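Local coordinates for protein pyruvate kinase (Pseudomonas aeruginosa, PDB 6QXL) that probably catalyses the last step of glycolysis, transferring the phosphoryl group of phosphoenolpyruvate to ADP to give pyruvate and ATP, at residues Ser2-Pro14 with Leu25-Phe37. Residues are numbered along the deposited sequence; the frame is centred on the assembly and turned at random.
Sequences SVRRTKIVATLGP and LILAGIDVARLNF
Strands 7-11 and 32-36, the first two of the TIM barrel, run parallel, their short axes 33° apart, with Val9, Ala10 and Thr11 in register with Val32, Ala33 and Arg34; helix 19-28 joins them in a beta-alpha-beta crossover. Ala10 N donates to Val32 O, Arg34 N to Ala10 O and Leu12 N to Arg34 O, while Ile8 O accepts from both Asp31 N and Val32 N. Before Val32, Asp31 OD2 takes two bonds: Arg4 NH1 reaches its syn lone pair at 2.8 Å in a salt bridge, and Ile8 N its anti lone pair at 2.9 Å. A bend at chi3 (56°) turns the Arg4 guanidinium back over Ile8, whose CD1 lies 3.6 Å above its plane; NH2 binds Gly29 O, in the Schellman motif that ends the helix. Arg61 holds Asp31 OD1. On the helix-facing side, Ala10 CB meets Ile30 CG2 at 3.7 Å, and Leu12 sets CD1 against Ala33 and Leu35 and CD2 against Leu25. On the Val9 and Val32 face, Arg34 extends alongside Thr11 towards a bound malonate. Arg34 NE forms a salt bridge with Asp68, and Arg34 NH1 donates, in the guanidinium plane, to Thr11 OG1 at 2.8 Å.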
loop_
_atom_site.group_PDB
_atom_site.type_symbol
_atom_site.label_atom_id
_atom_site.label_comp_id
_atom_site.label_asym_id
_atom_site.label_seq_id
_atom_site.Cartn_x
_atom_site.Cartn_y
_atom_site.Cartn_z
ATOM N N SER A 2 30.336 -0.277 4.532
ATOM C CA SER A 2 30.423 0.009 3.094
ATOM C C SER A 2 30.943 1.419 2.844
ATOM O O SER A 2 30.940 2.299 3.728
ATOM C CB SER A 2 29.062 -0.124 2.435
ATOM O OG SER A 2 28.435 -1.342 2.741
ATOM N N VAL A 3 31.376 1.650 1.625
ATOM C CA VAL A 3 31.783 2.970 1.225
ATOM C C VAL A 3 30.636 3.953 1.393
ATOM O O VAL A 3 29.507 3.698 0.993
ATOM C CB VAL A 3 32.348 2.964 -0.218
ATOM C CG1 VAL A 3 31.556 2.135 -1.244
ATOM C CG2 VAL A 3 32.613 4.362 -0.777
ATOM N N ARG A 4 30.933 5.078 2.031
ATOM C CA ARG A 4 29.933 6.119 2.265
ATOM C C ARG A 4 29.365 6.601 0.934
ATOM O O ARG A 4 30.092 6.789 -0.021
ATOM C CB ARG A 4 30.544 7.297 3.016
ATOM C CG ARG A 4 29.738 8.593 2.978
ATOM C CD ARG A 4 30.349 9.608 3.929
ATOM N NE ARG A 4 31.751 9.867 3.636
ATOM C CZ ARG A 4 32.199 10.766 2.773
ATOM N NH1 ARG A 4 31.379 11.547 2.073
ATOM N NH2 ARG A 4 33.519 10.914 2.619
ATOM N N ARG A 5 28.060 6.809 0.903
ATOM C CA ARG A 5 27.358 7.276 -0.272
ATOM C C ARG A 5 26.990 8.742 -0.227
ATOM O O ARG A 5 26.985 9.411 -1.260
ATOM C CB ARG A 5 26.090 6.454 -0.478
ATOM C CG ARG A 5 26.349 4.955 -0.686
ATOM C CD ARG A 5 25.002 4.192 -0.733
ATOM N NE ARG A 5 24.217 4.453 -1.938
ATOM C CZ ARG A 5 24.464 3.921 -3.130
ATOM N NH1 ARG A 5 25.487 3.103 -3.321
ATOM N NH2 ARG A 5 23.687 4.214 -4.168
ATOM N N THR A 6 26.644 9.253 0.951
ATOM C CA THR A 6 26.265 10.658 1.080
ATOM C C THR A 6 27.516 11.508 0.983
ATOM O O THR A 6 28.553 11.158 1.555
ATOM C CB THR A 6 25.521 10.898 2.410
ATOM O OG1 THR A 6 24.408 9.992 2.488
ATOM C CG2 THR A 6 25.014 12.320 2.492
ATOM N N LYS A 7 27.423 12.620 0.264
ATOM C CA LYS A 7 28.609 13.418 -0.028
ATOM C C LYS A 7 28.737 14.570 0.946
ATOM O O LYS A 7 27.756 15.036 1.499
ATOM C CB LYS A 7 28.579 13.914 -1.468
ATOM C CG LYS A 7 28.453 12.798 -2.496
ATOM C CD LYS A 7 29.598 11.770 -2.405
ATOM C CE LYS A 7 29.499 10.708 -3.501
ATOM N NZ LYS A 7 29.601 11.303 -4.876
ATOM N N ILE A 8 29.979 15.013 1.158
ATOM C CA ILE A 8 30.301 16.046 2.142
ATOM C C ILE A 8 30.835 17.293 1.459
ATOM O O ILE A 8 31.831 17.235 0.751
ATOM C CB ILE A 8 31.332 15.540 3.151
ATOM C CG1 ILE A 8 30.718 14.410 3.999
ATOM C CG2 ILE A 8 31.801 16.694 4.036
ATOM C CD1 ILE A 8 31.683 13.692 4.950
ATOM N N VAL A 9 30.166 18.415 1.683
ATOM C CA VAL A 9 30.631 19.715 1.227
ATOM C C VAL A 9 31.283 20.443 2.397
ATOM O O VAL A 9 30.657 20.621 3.443
ATOM C CB VAL A 9 29.477 20.568 0.722
ATOM C CG1 VAL A 9 29.992 21.897 0.196
ATOM C CG2 VAL A 9 28.705 19.814 -0.343
ATOM N N ALA A 10 32.533 20.862 2.217
ATOM C CA ALA A 10 33.295 21.544 3.274
ATOM C C ALA A 10 33.643 22.940 2.797
ATOM O O ALA A 10 34.271 23.104 1.747
ATOM C CB ALA A 10 34.549 20.774 3.614
ATOM N N THR A 11 33.219 23.944 3.563
ATOM C CA THR A 11 33.570 25.314 3.246
ATOM C C THR A 11 35.001 25.583 3.691
ATOM O O THR A 11 35.396 25.182 4.782
ATOM C CB THR A 11 32.628 26.306 3.944
ATOM O OG1 THR A 11 31.297 26.112 3.460
ATOM C CG2 THR A 11 33.040 27.704 3.611
ATOM N N LEU A 12 35.761 26.268 2.843
ATOM C CA LEU A 12 37.136 26.645 3.181
ATOM C C LEU A 12 37.203 28.040 3.772
ATOM O O LEU A 12 36.350 28.898 3.516
ATOM C CB LEU A 12 38.039 26.571 1.962
ATOM C CG LEU A 12 38.009 25.211 1.261
ATOM C CD1 LEU A 12 38.964 25.257 0.076
ATOM C CD2 LEU A 12 38.318 24.059 2.225
ATOM N N GLY A 13 38.239 28.252 4.571
ATOM C CA GLY A 13 38.471 29.538 5.217
ATOM C C GLY A 13 39.782 29.556 5.984
ATOM O O GLY A 13 40.621 28.670 5.820
ATOM N N PRO A 14 39.965 30.551 6.862
ATOM C CA PRO A 14 41.206 30.682 7.648
ATOM C C PRO A 14 41.692 29.399 8.311
ATOM O O PRO A 14 42.881 29.134 8.312
ATOM C CB PRO A 14 40.834 31.702 8.706
ATOM C CG PRO A 14 39.761 32.526 8.075
ATOM C CD PRO A 14 39.040 31.678 7.081
ATOM N N LEU A 25 41.925 17.252 5.059
ATOM C CA LEU A 25 40.519 17.266 4.692
ATOM C C LEU A 25 40.237 16.350 3.497
ATOM O O LEU A 25 39.224 15.645 3.469
ATOM C CB LEU A 25 40.043 18.690 4.364
ATOM C CG LEU A 25 40.000 19.752 5.449
ATOM C CD1 LEU A 25 39.582 21.089 4.833
ATOM C CD2 LEU A 25 39.080 19.338 6.580
ATOM N N ILE A 26 41.119 16.388 2.513
ATOM C CA ILE A 26 41.036 15.504 1.350
ATOM C C ILE A 26 41.083 14.053 1.815
ATOM O O ILE A 26 40.259 13.233 1.395
ATOM C CB ILE A 26 42.163 15.804 0.339
ATOM C CG1 ILE A 26 42.054 17.317 -0.067
ATOM C CG2 ILE A 26 42.094 14.895 -0.859
ATOM C CD1 ILE A 26 40.883 17.861 -0.668
ATOM N N LEU A 27 42.022 13.742 2.690
ATOM C CA LEU A 27 42.142 12.370 3.193
ATOM C C LEU A 27 40.988 11.973 4.084
ATOM O O LEU A 27 40.663 10.804 4.161
ATOM C CB LEU A 27 43.460 12.160 3.940
ATOM C CG LEU A 27 44.703 12.217 3.078
ATOM C CD1 LEU A 27 45.914 12.529 3.978
ATOM C CD2 LEU A 27 44.880 10.940 2.250
ATOM N N ALA A 28 40.381 12.936 4.768
ATOM C CA ALA A 28 39.250 12.635 5.639
ATOM C C ALA A 28 37.972 12.361 4.842
ATOM O O ALA A 28 37.007 11.818 5.388
ATOM C CB ALA A 28 39.026 13.754 6.638
ATOM N N GLY A 29 37.963 12.764 3.571
ATOM C CA GLY A 29 36.924 12.379 2.648
ATOM C C GLY A 29 36.062 13.476 2.072
ATOM O O GLY A 29 34.982 13.183 1.563
ATOM N N ILE A 30 36.479 14.732 2.081
ATOM C CA ILE A 30 35.601 15.742 1.504
ATOM C C ILE A 30 35.355 15.450 0.029
ATOM O O ILE A 30 36.240 15.004 -0.678
ATOM C CB ILE A 30 36.107 17.184 1.695
ATOM C CG1 ILE A 30 37.399 17.471 0.950
ATOM C CG2 ILE A 30 36.287 17.509 3.172
ATOM C CD1 ILE A 30 37.500 18.941 0.579
ATOM N N ASP A 31 34.140 15.680 -0.423
ATOM C CA ASP A 31 33.796 15.479 -1.824
ATOM C C ASP A 31 33.649 16.807 -2.579
ATOM O O ASP A 31 33.749 16.828 -3.804
ATOM C CB ASP A 31 32.517 14.630 -1.932
ATOM C CG ASP A 31 32.590 13.336 -1.083
ATOM O OD1 ASP A 31 33.274 12.338 -1.488
ATOM O OD2 ASP A 31 31.966 13.317 0.017
ATOM N N VAL A 32 33.390 17.905 -1.870
ATOM C CA VAL A 32 33.232 19.218 -2.504
ATOM C C VAL A 32 33.800 20.288 -1.575
ATOM O O VAL A 32 33.521 20.285 -0.378
ATOM C CB VAL A 32 31.759 19.556 -2.771
ATOM C CG1 VAL A 32 31.604 20.927 -3.425
ATOM C CG2 VAL A 32 31.140 18.499 -3.638
ATOM N N ALA A 33 34.590 21.198 -2.137
ATOM C CA ALA A 33 35.092 22.336 -1.405
ATOM C C ALA A 33 34.297 23.554 -1.830
ATOM O O ALA A 33 34.181 23.838 -3.032
ATOM C CB ALA A 33 36.570 22.544 -1.691
ATOM N N ARG A 34 33.741 24.267 -0.846
ATOM C CA ARG A 34 32.943 25.455 -1.113
ATOM C C ARG A 34 33.805 26.690 -0.860
ATOM O O ARG A 34 34.448 26.806 0.188
ATOM C CB ARG A 34 31.704 25.472 -0.206
ATOM C CG ARG A 34 30.917 26.776 -0.168
ATOM C CD ARG A 34 29.613 26.545 0.569
ATOM N NE ARG A 34 28.876 27.804 0.770
ATOM C CZ ARG A 34 28.956 28.596 1.838
ATOM N NH1 ARG A 34 29.731 28.301 2.874
ATOM N NH2 ARG A 34 28.233 29.701 1.875
ATOM N N LEU A 35 33.801 27.599 -1.820
ATOM C CA LEU A 35 34.541 28.834 -1.729
ATOM C C LEU A 35 33.499 29.917 -1.591
ATOM O O LEU A 35 32.757 30.196 -2.545
ATOM C CB LEU A 35 35.387 29.053 -2.985
ATOM C CG LEU A 35 36.228 27.864 -3.446
ATOM C CD1 LEU A 35 37.026 28.305 -4.683
ATOM C CD2 LEU A 35 37.197 27.374 -2.395
ATOM N N ASN A 36 33.422 30.514 -0.402
ATOM C CA ASN A 36 32.394 31.503 -0.128
ATOM C C ASN A 36 32.902 32.861 -0.554
ATOM O O ASN A 36 33.794 33.405 0.073
ATOM C CB ASN A 36 32.018 31.459 1.360
ATOM C CG ASN A 36 30.904 32.411 1.718
ATOM O OD1 ASN A 36 30.263 33.011 0.850
ATOM N ND2 ASN A 36 30.675 32.561 2.998
ATOM N N PHE A 37 32.328 33.414 -1.611
ATOM C CA PHE A 37 32.797 34.703 -2.122
ATOM C C PHE A 37 32.433 35.877 -1.236
ATOM O O PHE A 37 32.944 36.958 -1.451
ATOM C CB PHE A 37 32.303 34.962 -3.554
ATOM C CG PHE A 37 32.898 34.049 -4.593
ATOM C CD1 PHE A 37 34.270 33.799 -4.644
ATOM C CD2 PHE A 37 32.083 33.438 -5.537
ATOM C CE1 PHE A 37 34.815 32.964 -5.613
ATOM C CE2 PHE A 37 32.612 32.601 -6.516
ATOM C CZ PHE A 37 33.984 32.367 -6.561
HETATM O O HOH W 1 35.409 9.180 3.880
#